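Protein UL16 (Human herpesvirus 5 strain ad169, PDB 2WY3) helps the virus evade host immunity by keeping the KLRK1 receptor from its ligands ULBP1 and ULBP2, which it retains inside the cell, inhibiting natural killer cell activation. Local coordinates at residues E41-T44 / E45-I49; L88-T92 / V93-K97. All blocks are in the same frame, centred on the assembly; numbering follows the deposited sequence.

Contact 1 of 2, residues E41-T44 / E45-I49; sequences ENVT and EDEII. With NAG (2-acetamido-2-deoxy-beta-D-glucopyranose), chain I; NAG (2-acetamido-2-deoxy-beta-D-glucopyranose), chain K.
A type I beta turn from Thr44 to Glu47, which starts on the last residue of the N-glycosylation sequon Asn42-Val43-Thr44, lets the chain cross from the end of strand 34-41 to strand 49-55 in the other sheet. The turn is closed by Glu47 N, which donates to Thr44 O at 3.0 Å from well above the carbonyl plane (61° out of it). A weaker bond runs the other way: the side chain of Glu47 reaches back along the turn until its OE1 accepts Thr44 N-H, with 3.4 Å between OE1 and N. Glu47 gets there because CG stands opposite the backbone N (chi1 -171°) and the chain beyond stays extended, crossing both Thr44 and Val43 at about a right angle. Its other oxygen, OE2, forms a salt bridge with Arg116, whose guanidinium group also binds Glu41 O, so this buried carboxylate is paired with a charge. Thr44 OG1 lies 3.1 Å from Asp46 OD1, the two side chains running side by side in the same direction. Asp46 has firmer partners in Ser5 OG and Ser7 N, which tie the turn to the N-terminal segment. A water 3.0 Å from Thr44 OG1 also donates a weak bond to Glu47 OE1. Farther along, Val43 CG2 touches Ile49 CD1 in a small apolar contact. Carbohydrate meets the loop at two points: Asn42 ND2 is bonded to C1 of one NAG, and at the turn Glu45 OE1 accepts the N2-H of a second NAG, 2.8 Å from N2 and nearly straight (168°).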
loop_
_atom_site.group_PDB
_atom_site.type_symbol
_atom_site.label_atom_id
_atom_site.label_comp_id
_atom_site.label_asym_id
_atom_site.label_seq_id
_atom_site.Cartn_x
_atom_site.Cartn_y
_atom_site.Cartn_z
ATOM N N GLU B 41 -6.314 -6.379 -12.148
ATOM C CA GLU B 41 -7.520 -7.161 -11.879
ATOM C C GLU B 41 -7.459 -8.526 -12.559
ATOM O O GLU B 41 -6.877 -8.661 -13.637
ATOM C CB GLU B 41 -8.753 -6.390 -12.376
ATOM C CG GLU B 41 -8.867 -5.034 -11.700
ATOM C CD GLU B 41 -10.021 -4.193 -12.194
ATOM O OE1 GLU B 41 -10.013 -3.805 -13.380
ATOM O OE2 GLU B 41 -10.922 -3.904 -11.379
ATOM N N ASN B 42 -8.023 -9.522 -11.877
ATOM C CA ASN B 42 -8.240 -10.862 -12.425
ATOM C C ASN B 42 -6.990 -11.543 -12.988
ATOM O O ASN B 42 -7.002 -12.103 -14.087
ATOM C CB ASN B 42 -9.361 -10.834 -13.463
ATOM C CG ASN B 42 -10.738 -10.696 -12.829
ATOM O OD1 ASN B 42 -10.865 -10.593 -11.607
ATOM N ND2 ASN B 42 -11.775 -10.702 -13.659
ATOM N N VAL B 43 -5.916 -11.501 -12.213
ATOM C CA VAL B 43 -4.676 -12.173 -12.570
ATOM C C VAL B 43 -4.879 -13.677 -12.451
ATOM O O VAL B 43 -5.375 -14.151 -11.434
ATOM C CB VAL B 43 -3.527 -11.730 -11.646
ATOM C CG1 VAL B 43 -2.247 -12.513 -11.954
ATOM C CG2 VAL B 43 -3.282 -10.231 -11.809
ATOM N N THR B 44 -4.520 -14.441 -13.480
ATOM C CA THR B 44 -4.675 -15.893 -13.384
ATOM C C THR B 44 -3.435 -16.538 -12.784
ATOM O O THR B 44 -2.372 -15.935 -12.758
ATOM C CB THR B 44 -4.968 -16.554 -14.747
ATOM O OG1 THR B 44 -3.880 -16.305 -15.642
ATOM C CG2 THR B 44 -6.249 -15.999 -15.344
ATOM N N GLU B 45 -3.577 -17.780 -12.322
ATOM C CA GLU B 45 -2.479 -18.471 -11.655
ATOM C C GLU B 45 -1.200 -18.510 -12.479
ATOM O O GLU B 45 -0.111 -18.349 -11.940
ATOM C CB GLU B 45 -2.889 -19.901 -11.280
ATOM C CG GLU B 45 -3.648 -20.012 -9.979
ATOM C CD GLU B 45 -3.872 -21.457 -9.575
ATOM O OE1 GLU B 45 -2.938 -22.271 -9.743
ATOM O OE2 GLU B 45 -4.979 -21.776 -9.094
ATOM N N ASP B 46 -1.324 -18.728 -13.784
ATOM C CA ASP B 46 -0.136 -18.883 -14.617
ATOM C C ASP B 46 0.329 -17.578 -15.261
ATOM O O ASP B 46 1.313 -17.562 -15.987
ATOM C CB ASP B 46 -0.353 -19.969 -15.680
ATOM C CG ASP B 46 -1.242 -19.506 -16.831
ATOM O OD1 ASP B 46 -1.821 -18.398 -16.761
ATOM O OD2 ASP B 46 -1.360 -20.262 -17.817
ATOM N N GLU B 47 -0.361 -16.477 -14.976
ATOM C CA GLU B 47 -0.037 -15.224 -15.651
ATOM C C GLU B 47 1.244 -14.577 -15.134
ATOM O O GLU B 47 1.394 -14.320 -13.932
ATOM C CB GLU B 47 -1.192 -14.222 -15.566
ATOM C CG GLU B 47 -0.951 -12.991 -16.451
ATOM C CD GLU B 47 -2.107 -12.007 -16.427
ATOM O OE1 GLU B 47 -3.098 -12.280 -15.724
ATOM O OE2 GLU B 47 -2.012 -10.960 -17.110
ATOM N N ILE B 48 2.156 -14.299 -16.057
ATOM C CA ILE B 48 3.373 -13.579 -15.744
ATOM C C ILE B 48 3.166 -12.094 -15.969
ATOM O O ILE B 48 2.832 -11.659 -17.085
ATOM C CB ILE B 48 4.555 -14.074 -16.603
ATOM C CG1 ILE B 48 4.769 -15.569 -16.355
ATOM C CG2 ILE B 48 5.796 -13.261 -16.294
ATOM C CD1 ILE B 48 5.708 -16.238 -17.348
ATOM N N ILE B 49 3.333 -11.324 -14.896
ATOM C CA ILE B 49 3.279 -9.869 -14.954
ATOM C C ILE B 49 4.592 -9.322 -14.376
ATOM O O ILE B 49 5.401 -10.082 -13.843
ATOM C CB ILE B 49 2.058 -9.331 -14.184
ATOM C CG1 ILE B 49 2.032 -9.865 -12.741
ATOM C CG2 ILE B 49 0.775 -9.743 -14.902
ATOM C CD1 ILE B 49 0.934 -9.232 -11.892
HETATM C C1 NAG I . -12.979 -10.564 -12.882
HETATM C C2 NAG I . -13.682 -9.429 -13.616
HETATM C C3 NAG I . -15.122 -9.245 -13.154
HETATM C C4 NAG I . -15.843 -10.583 -13.090
HETATM C C5 NAG I . -15.032 -11.581 -12.273
HETATM C C6 NAG I . -15.735 -12.932 -12.209
HETATM C C7 NAG I . -12.500 -7.453 -14.385
HETATM C C8 NAG I . -12.227 -6.014 -14.062
HETATM N N2 NAG I . -12.952 -8.201 -13.384
HETATM O O3 NAG I . -15.796 -8.385 -14.045
HETATM O O4 NAG I . -17.110 -10.411 -12.495
HETATM O O5 NAG I . -13.748 -11.748 -12.840
HETATM O O6 NAG I . -15.712 -13.527 -13.489
HETATM O O7 NAG I . -12.305 -7.893 -15.517
HETATM C C1 NAG K . 0.429 -21.906 -7.872
HETATM C C2 NAG K . 0.434 -23.198 -8.694
HETATM C C3 NAG K . -0.251 -24.326 -7.937
HETATM C C4 NAG K . 0.427 -24.488 -6.589
HETATM C C5 NAG K . 0.375 -23.170 -5.825
HETATM C C6 NAG K . 1.108 -23.297 -4.496
HETATM C C7 NAG K . 0.492 -23.096 -11.115
HETATM C C8 NAG K . -0.295 -23.086 -12.390
HETATM N N2 NAG K . -0.204 -23.008 -9.983
HETATM O O3 NAG K . -0.165 -25.533 -8.659
HETATM O O4 NAG K . -0.227 -25.499 -5.857
HETATM O O5 NAG K . 0.949 -22.111 -6.570
HETATM O O6 NAG K . 0.822 -22.168 -3.702
HETATM O O7 NAG K . 1.720 -23.180 -11.142
HETATM O O HOH W 1 0.127 -15.054 -11.743
HETATM O O HOH W 2 -4.569 -14.131 -17.561
#

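Contact 2 of 2, residues L88-T92 / V93-K97; sequences LKMRT and VPVTK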
loop_
_atom_site.group_PDB
_atom_site.type_symbol
_atom_site.label_atom_id
_atom_site.label_comp_id
_atom_site.label_asym_id
_atom_site.label_seq_id
_atom_site.Cartn_x
_atom_site.Cartn_y
_atom_site.Cartn_z
ATOM N N LEU B 88 1.076 -8.465 -3.856
ATOM C CA LEU B 88 0.157 -8.949 -2.830
ATOM C C LEU B 88 -1.259 -8.956 -3.382
ATOM O O LEU B 88 -1.602 -8.153 -4.235
ATOM C CB LEU B 88 0.246 -8.105 -1.561
ATOM C CG LEU B 88 -0.163 -6.636 -1.528
ATOM C CD1 LEU B 88 -1.656 -6.451 -1.765
ATOM C CD2 LEU B 88 0.215 -6.090 -0.159
ATOM N N LYS B 89 -2.077 -9.875 -2.895
ATOM C CA LYS B 89 -3.459 -9.949 -3.343
ATOM C C LYS B 89 -4.376 -9.316 -2.308
ATOM O O LYS B 89 -4.272 -9.606 -1.118
ATOM C CB LYS B 89 -3.879 -11.404 -3.558
ATOM C CG LYS B 89 -3.382 -12.004 -4.862
ATOM C CD LYS B 89 -3.978 -13.384 -5.102
ATOM C CE LYS B 89 -3.518 -14.375 -4.045
ATOM N NZ LYS B 89 -3.998 -15.757 -4.334
ATOM N N MET B 90 -5.287 -8.465 -2.760
ATOM C CA MET B 90 -6.256 -7.871 -1.843
ATOM C C MET B 90 -7.310 -8.901 -1.481
ATOM O O MET B 90 -7.559 -9.826 -2.251
ATOM C CB MET B 90 -6.913 -6.650 -2.485
ATOM C CG MET B 90 -5.943 -5.496 -2.668
ATOM S SD MET B 90 -6.715 -4.029 -3.391
ATOM C CE MET B 90 -7.702 -3.399 -2.025
ATOM N N ARG B 91 -7.942 -8.727 -0.322
ATOM C CA ARG B 91 -8.963 -9.666 0.123
ATOM C C ARG B 91 -10.381 -9.234 -0.260
ATOM O O ARG B 91 -11.247 -10.074 -0.507
ATOM C CB ARG B 91 -8.862 -9.888 1.639
ATOM C CG ARG B 91 -7.585 -10.586 2.076
ATOM C CD ARG B 91 -7.614 -10.893 3.568
ATOM N NE ARG B 91 -8.777 -11.695 3.942
ATOM C CZ ARG B 91 -8.767 -13.020 4.062
ATOM N NH1 ARG B 91 -7.651 -13.702 3.841
ATOM N NH2 ARG B 91 -9.874 -13.663 4.406
ATOM N N THR B 92 -10.616 -7.929 -0.325
ATOM C CA THR B 92 -11.973 -7.425 -0.532
ATOM C C THR B 92 -12.368 -7.297 -2.000
ATOM O O THR B 92 -13.552 -7.240 -2.321
ATOM C CB THR B 92 -12.222 -6.082 0.200
ATOM O OG1 THR B 92 -11.299 -5.089 -0.262
ATOM C CG2 THR B 92 -12.082 -6.259 1.705
ATOM N N VAL B 93 -11.372 -7.268 -2.876
ATOM C CA VAL B 93 -11.574 -7.201 -4.320
ATOM C C VAL B 93 -10.532 -8.116 -4.955
ATOM O O VAL B 93 -9.492 -8.360 -4.352
ATOM C CB VAL B 93 -11.400 -5.762 -4.860
ATOM C CG1 VAL B 93 -12.631 -4.912 -4.536
ATOM C CG2 VAL B 93 -10.141 -5.106 -4.284
ATOM N N PRO B 94 -10.814 -8.634 -6.162
ATOM C CA PRO B 94 -9.935 -9.562 -6.888
ATOM C C PRO B 94 -8.797 -8.844 -7.596
ATOM O O PRO B 94 -8.717 -8.878 -8.823
ATOM C CB PRO B 94 -10.859 -10.174 -7.953
ATOM C CG PRO B 94 -12.237 -9.736 -7.612
ATOM C CD PRO B 94 -12.114 -8.473 -6.832
ATOM N N VAL B 95 -7.936 -8.206 -6.820
ATOM C CA VAL B 95 -6.883 -7.354 -7.344
ATOM C C VAL B 95 -5.540 -7.830 -6.819
ATOM O O VAL B 95 -5.400 -8.111 -5.624
ATOM C CB VAL B 95 -7.094 -5.907 -6.857
ATOM C CG1 VAL B 95 -5.911 -5.013 -7.262
ATOM C CG2 VAL B 95 -8.416 -5.359 -7.404
ATOM N N THR B 96 -4.552 -7.898 -7.707
ATOM C CA THR B 96 -3.176 -8.111 -7.291
ATOM C C THR B 96 -2.435 -6.795 -7.492
ATOM O O THR B 96 -2.559 -6.179 -8.535
ATOM C CB THR B 96 -2.500 -9.181 -8.167
ATOM O OG1 THR B 96 -3.204 -10.422 -8.031
ATOM C CG2 THR B 96 -1.050 -9.372 -7.746
ATOM N N LYS B 97 -1.682 -6.354 -6.492
ATOM C CA LYS B 97 -0.872 -5.153 -6.666
ATOM C C LYS B 97 0.595 -5.538 -6.707
ATOM O O LYS B 97 1.043 -6.377 -5.919
ATOM C CB LYS B 97 -1.103 -4.188 -5.509
ATOM C CG LYS B 97 -2.434 -3.456 -5.576
ATOM C CD LYS B 97 -2.684 -2.693 -4.284
ATOM C CE LYS B 97 -3.912 -1.805 -4.395
ATOM N NZ LYS B 97 -4.272 -1.250 -3.064
#
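Val93 O points at Met90 O from only 3.2 Å across the end of the hairpin formed by strands 82-89 and 95-102, the Met90 carbonyl being turned nearly crosswise. Both are acceptors, so no bond joins them. Val93 O instead takes a weak bond from Val95 N, round an inverse gamma turn centred on Pro94, and regular pairing starts one step further down. There Met90 N donates to Val95 O at 2.9 Å, nearly straight at 170°. Leu88 and Lys97 follow as an antiparallel hydrogen-bonded pair, with a bond in each direction. Between these two levels, Lys89 and Thr96 form a non-hydrogen-bonded pair, Lys89 CG lying against Thr96 OG1 at 3.5 Å before the lysine bends away to a salt bridge with Asp70.

Met90 covers the face that carries Leu88 and Lys97. Its sulphur meets Val93 CG2 at 3.7 Å and approaches Lys97 NZ at the same 3.7 Å, while Val95 CB is slightly farther off. With the last torsion bent (chi3 73°), the methyl CE stays as close to Val93 CG2 as the sulphur does, and the Met90 and Val93 side chains run alongside each other. Lys97 is extended beyond CG, and its amine has a long, weak ion pair with an acidic side chain of the chain of another protein. That chain also packs on Leu88, Met90 and Val93. Strand 95-102 is the middle of a three-stranded sheet, flanked by strands 82-89 and 34-41: Thr96 is hydrogen-bonded through the backbone to Tyr40, and Val95 and Lys97 pack on Tyr39 of strand 34-41.

Contacts 1 and 2 occupy neighbouring connections at one end of the beta sandwich of this predicted extracellular part of UL16, their centres about 12 Å apart and on the same side of the chain's centre. They touch directly: Asn42 N probably donates to Pro94 O at 3.2 Å, so the backbone of the sugar-bearing residue is joined to the inverse gamma turn, and Val43 CG2 packs on Thr96 OG1 at 3.8 Å. The side chain of Val95 lies about 8 Å from a bound NAG. Residues 88-97 meet the other protein of the assembly, with Thr92 OG1 and Arg91 N bonded to its acidic side chains, whereas residues 41-49 touch no other protein chain there and carry carbohydrate.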